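Local coordinates for protein methylmalonyl-CoA epimerase, mitochondrial (Homo sapiens, PDB 3RMU) that interconverts the R and S forms of methylmalonyl-CoA in mitochondrial propionyl-CoA metabolism, working as a cobalt-binding epimerase, at residues 11-15 with 66-70; 14-20 with 55-59. One frame throughout, in Å; residues are numbered along the deposited sequence.

Contact 1: 11-15 with 66-70; sequences IAVPD and IAGFL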
# COMPACT_ATOMS: atom_id res chain seq x y z
N ILE A 11 1.02 -6.94 -2.00
CA ILE A 11 0.30 -6.91 -3.29
C ILE A 11 0.04 -8.33 -3.72
O ILE A 11 0.98 -9.12 -3.82
CB ILE A 11 1.14 -6.20 -4.42
CG1 ILE A 11 1.71 -4.85 -3.99
CG2 ILE A 11 0.31 -6.10 -5.75
CD1 ILE A 11 0.77 -3.85 -3.51
N ALA A 12 -1.24 -8.67 -3.98
CA ALA A 12 -1.60 -9.94 -4.55
C ALA A 12 -1.46 -9.85 -6.07
O ALA A 12 -1.88 -8.88 -6.70
CB ALA A 12 -3.03 -10.30 -4.17
N VAL A 13 -0.78 -10.83 -6.66
CA VAL A 13 -0.58 -10.84 -8.11
C VAL A 13 -0.98 -12.17 -8.66
O VAL A 13 -0.79 -13.20 -8.01
CB VAL A 13 0.88 -10.52 -8.47
CG1 VAL A 13 1.23 -9.09 -7.98
CG2 VAL A 13 1.85 -11.55 -7.94
N PRO A 14 -1.53 -12.17 -9.89
CA PRO A 14 -1.97 -13.42 -10.50
C PRO A 14 -0.80 -14.20 -11.08
O PRO A 14 -0.93 -15.36 -11.38
CB PRO A 14 -2.91 -12.96 -11.59
CG PRO A 14 -2.40 -11.59 -11.95
CD PRO A 14 -1.92 -10.99 -10.68
N ASP A 15 0.36 -13.56 -11.22
CA ASP A 15 1.50 -14.26 -11.76
C ASP A 15 2.73 -13.77 -11.04
O ASP A 15 3.21 -12.69 -11.32
CB ASP A 15 1.61 -14.02 -13.28
CG ASP A 15 2.66 -14.90 -13.94
OD1 ASP A 15 3.79 -14.99 -13.42
OD2 ASP A 15 2.36 -15.50 -14.99
N ILE A 66 -5.59 -15.50 0.16
CA ILE A 66 -5.71 -14.48 -0.89
C ILE A 66 -6.38 -15.01 -2.18
O ILE A 66 -6.62 -14.26 -3.13
CB ILE A 66 -4.33 -13.83 -1.20
CG1 ILE A 66 -3.34 -14.82 -1.82
CG2 ILE A 66 -3.72 -13.20 0.08
CD1 ILE A 66 -2.09 -14.15 -2.41
N ALA A 67 -6.68 -16.31 -2.24
CA ALA A 67 -7.32 -16.87 -3.45
C ALA A 67 -8.62 -16.13 -3.78
O ALA A 67 -8.91 -15.85 -4.94
CB ALA A 67 -7.56 -18.36 -3.29
N GLY A 68 -9.37 -15.77 -2.75
CA GLY A 68 -10.66 -15.07 -2.94
C GLY A 68 -10.47 -13.64 -3.44
O GLY A 68 -11.23 -13.16 -4.27
N PHE A 69 -9.44 -12.98 -2.93
CA PHE A 69 -9.09 -11.65 -3.42
C PHE A 69 -8.76 -11.66 -4.93
O PHE A 69 -9.13 -10.75 -5.65
CB PHE A 69 -7.92 -11.10 -2.61
CG PHE A 69 -7.58 -9.68 -2.92
CD1 PHE A 69 -8.24 -8.64 -2.29
CD2 PHE A 69 -6.59 -9.39 -3.83
CE1 PHE A 69 -7.90 -7.32 -2.56
CE2 PHE A 69 -6.25 -8.07 -4.10
CZ PHE A 69 -6.91 -7.04 -3.47
N LEU A 70 -8.12 -12.73 -5.39
CA LEU A 70 -7.61 -12.78 -6.76
C LEU A 70 -8.69 -13.15 -7.75
O LEU A 70 -8.55 -12.90 -8.94
CB LEU A 70 -6.44 -13.75 -6.88
CG LEU A 70 -5.10 -13.10 -6.53
CD1 LEU A 70 -4.01 -14.15 -6.30
CD2 LEU A 70 -4.68 -12.12 -7.63

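Contact 2: 14-20 with 55-59; sequences PDLEKAA and ELLHP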
# COMPACT_ATOMS: atom_id res chain seq x y z
N PRO A 14 -1.53 -12.17 -9.89
CA PRO A 14 -1.97 -13.42 -10.50
C PRO A 14 -0.80 -14.20 -11.08
O PRO A 14 -0.93 -15.36 -11.38
CB PRO A 14 -2.91 -12.96 -11.59
CG PRO A 14 -2.40 -11.59 -11.95
CD PRO A 14 -1.92 -10.99 -10.68
N ASP A 15 0.36 -13.56 -11.22
CA ASP A 15 1.50 -14.26 -11.76
C ASP A 15 2.73 -13.77 -11.04
O ASP A 15 3.21 -12.69 -11.32
CB ASP A 15 1.61 -14.02 -13.28
CG ASP A 15 2.66 -14.90 -13.94
OD1 ASP A 15 3.79 -14.99 -13.42
OD2 ASP A 15 2.36 -15.50 -14.99
N LEU A 16 3.23 -14.56 -10.11
CA LEU A 16 4.31 -14.05 -9.26
C LEU A 16 5.61 -13.77 -10.05
O LEU A 16 6.26 -12.73 -9.84
CB LEU A 16 4.59 -15.02 -8.11
CG LEU A 16 5.56 -14.59 -7.02
CD1 LEU A 16 5.21 -13.20 -6.48
CD2 LEU A 16 5.55 -15.63 -5.87
N GLU A 17 5.99 -14.67 -10.94
CA GLU A 17 7.21 -14.49 -11.73
C GLU A 17 7.13 -13.24 -12.64
O GLU A 17 8.09 -12.46 -12.71
CB GLU A 17 7.46 -15.75 -12.58
CG GLU A 17 8.89 -15.90 -13.09
CD GLU A 17 9.88 -16.38 -12.03
OE1 GLU A 17 10.99 -16.81 -12.42
OE2 GLU A 17 9.56 -16.34 -10.81
N LYS A 18 6.00 -13.05 -13.32
CA LYS A 18 5.80 -11.85 -14.14
C LYS A 18 5.86 -10.55 -13.31
O LYS A 18 6.44 -9.54 -13.78
CB LYS A 18 4.53 -11.97 -15.00
CG LYS A 18 4.70 -12.95 -16.19
CD LYS A 18 3.46 -13.04 -17.09
CE LYS A 18 3.53 -14.27 -18.01
NZ LYS A 18 4.43 -14.02 -19.14
N ALA A 19 5.28 -10.56 -12.09
CA ALA A 19 5.26 -9.36 -11.24
C ALA A 19 6.68 -9.04 -10.74
O ALA A 19 7.16 -7.91 -10.82
CB ALA A 19 4.26 -9.53 -10.07
N ALA A 20 7.37 -10.07 -10.26
CA ALA A 20 8.75 -9.95 -9.79
C ALA A 20 9.68 -9.39 -10.87
O ALA A 20 10.46 -8.47 -10.61
CB ALA A 20 9.27 -11.32 -9.30
N GLU A 55 5.63 -6.89 -0.55
CA GLU A 55 5.59 -8.36 -0.55
C GLU A 55 4.61 -8.68 -1.65
O GLU A 55 3.42 -8.37 -1.55
CB GLU A 55 5.12 -8.95 0.76
CG GLU A 55 6.13 -8.65 1.93
CD GLU A 55 5.91 -9.47 3.19
OE1 GLU A 55 4.99 -10.32 3.22
OE2 GLU A 55 6.71 -9.23 4.15
N LEU A 56 5.14 -9.25 -2.74
CA LEU A 56 4.28 -9.72 -3.83
C LEU A 56 3.84 -11.16 -3.52
O LEU A 56 4.67 -12.04 -3.28
CB LEU A 56 5.05 -9.67 -5.17
CG LEU A 56 5.77 -8.39 -5.58
CD1 LEU A 56 6.59 -8.60 -6.88
CD2 LEU A 56 4.77 -7.27 -5.75
N LEU A 57 2.53 -11.42 -3.57
CA LEU A 57 1.99 -12.65 -3.00
C LEU A 57 1.19 -13.35 -4.07
O LEU A 57 0.47 -12.69 -4.81
CB LEU A 57 1.02 -12.32 -1.86
CG LEU A 57 1.64 -11.62 -0.63
CD1 LEU A 57 0.53 -11.33 0.41
CD2 LEU A 57 2.75 -12.47 -0.06
N HIS A 58 1.33 -14.67 -4.11
CA HIS A 58 0.50 -15.53 -4.98
C HIS A 58 0.09 -16.78 -4.21
O HIS A 58 0.88 -17.31 -3.43
CB HIS A 58 1.26 -15.89 -6.25
CG HIS A 58 0.42 -16.61 -7.25
ND1 HIS A 58 -0.47 -15.95 -8.07
CD2 HIS A 58 0.30 -17.92 -7.54
CE1 HIS A 58 -1.09 -16.84 -8.83
NE2 HIS A 58 -0.63 -18.04 -8.54
N PRO A 59 -1.16 -17.26 -4.41
CA PRO A 59 -1.63 -18.45 -3.71
C PRO A 59 -0.71 -19.65 -3.85
O PRO A 59 -0.14 -19.90 -4.92
CB PRO A 59 -2.97 -18.77 -4.41
CG PRO A 59 -3.43 -17.44 -4.91
CD PRO A 59 -2.19 -16.72 -5.31

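Contact 1: 11-15 with 66-70
I11 takes no part in the apolar contact itself: its CA-to-CB bond points away from 66-70, and its side chain packs on M54 and M78 of the neighbouring strands and on G126 of the second subunit. Alternation along the strand turns the next residue the other way, and A12 directs its methyl group toward the short helix. There CB of A12 lies 3.7 Å from CD2 of F69, 4.2 Å from CG of L70 and 4.3 Å from CD1 of I66. A small alanine suits this place, since three bulky groups converge on one methyl. The F69 ring, approached obliquely by A12, also makes an edge-to-face contact with H79. In the vicinal oxygen chelate (VOC) fold, strand 3-12 opens the first βαβββ module, which strand 53-59 closes; helix 67-72 belongs to the link leading to the second module, so the contact sets that link against the end of the first strand. V13 turns its side chain away and offers backbone instead, its O lying 3.8 Å from CD1 of L70. P14, at the margin, brings its ring CD to 4.3 Å from CD2 of L70, while its N, which carries no hydrogen to be buried, is 3.9 Å from the same methyl. Beyond it D15 turns to another task, capping helix 16-26 by accepting a hydrogen bond at OD1 from K18 N.

Contact 2: 14-20 with 55-59
Helix 16-20 runs almost antiparallel to strand 55-59, at 165° with the axes 8.8 Å apart, as expected for a helix packed lengthwise on the sheet of its own βαβββ module. D15, with chi1 in the t range, brings OD1 to 2.9 Å from K18 N; this N-cap satisfies an amide at the helix start, a place where a short acidic side chain fits well. L16, rotamer tp, extends CD1 over the strand to 3.8 Å from CB of L56 and 3.4 Å from O of L56, while its CB rests 3.9 Å from CB of H58. L56 in turn adopts mt and brings CD1 to 4.1 Å from CB of A19 and 3.8 Å from N of A20. The two leucines supply the reach, and the alanines, being small, let L56 come close to the helix backbone. L57, between L56 and H58 in the strand, points its CA-to-CB bond away, to the side of the sheet where the cobalt is bound. H58 has chi1 t, which swings its imidazole beneath the turn before the helix: CE1 of H58 is 3.0 Å from O of P14, a tight contact oblique to the ring, whereas ND1 is hydrogen-bonded to O of V13. No hydrogen bond joins 14-20 to 55-59. Aliphatic packing therefore dominates the contact along the helix, and the directional polar chemistry gathers at its N-terminal end, where the imidazole ties the strand to the backbone just ahead of P14.

Contacts 1 and 2 have centres 8 Å apart and share P14 and D15, the turn between strand 3-12 and helix 16-26. Along the chain the first halves overlap here, contact 1 entering from the end of strand 3-12 and contact 2 running on into helix 16-26; strand 53-59 then supplies the second half of contact 2, and helix 67-72 that of contact 1. Strands 3-12 and 53-59 are parallel neighbours in the sheet, joined by a backbone hydrogen bond, I11 O to L57 N, 2.8 Å. The two helices thus cover this pair on both faces, with helix 67-72 on the cobalt side, where the side chains of I66 and the cobalt ligand H80 are about 6 Å apart.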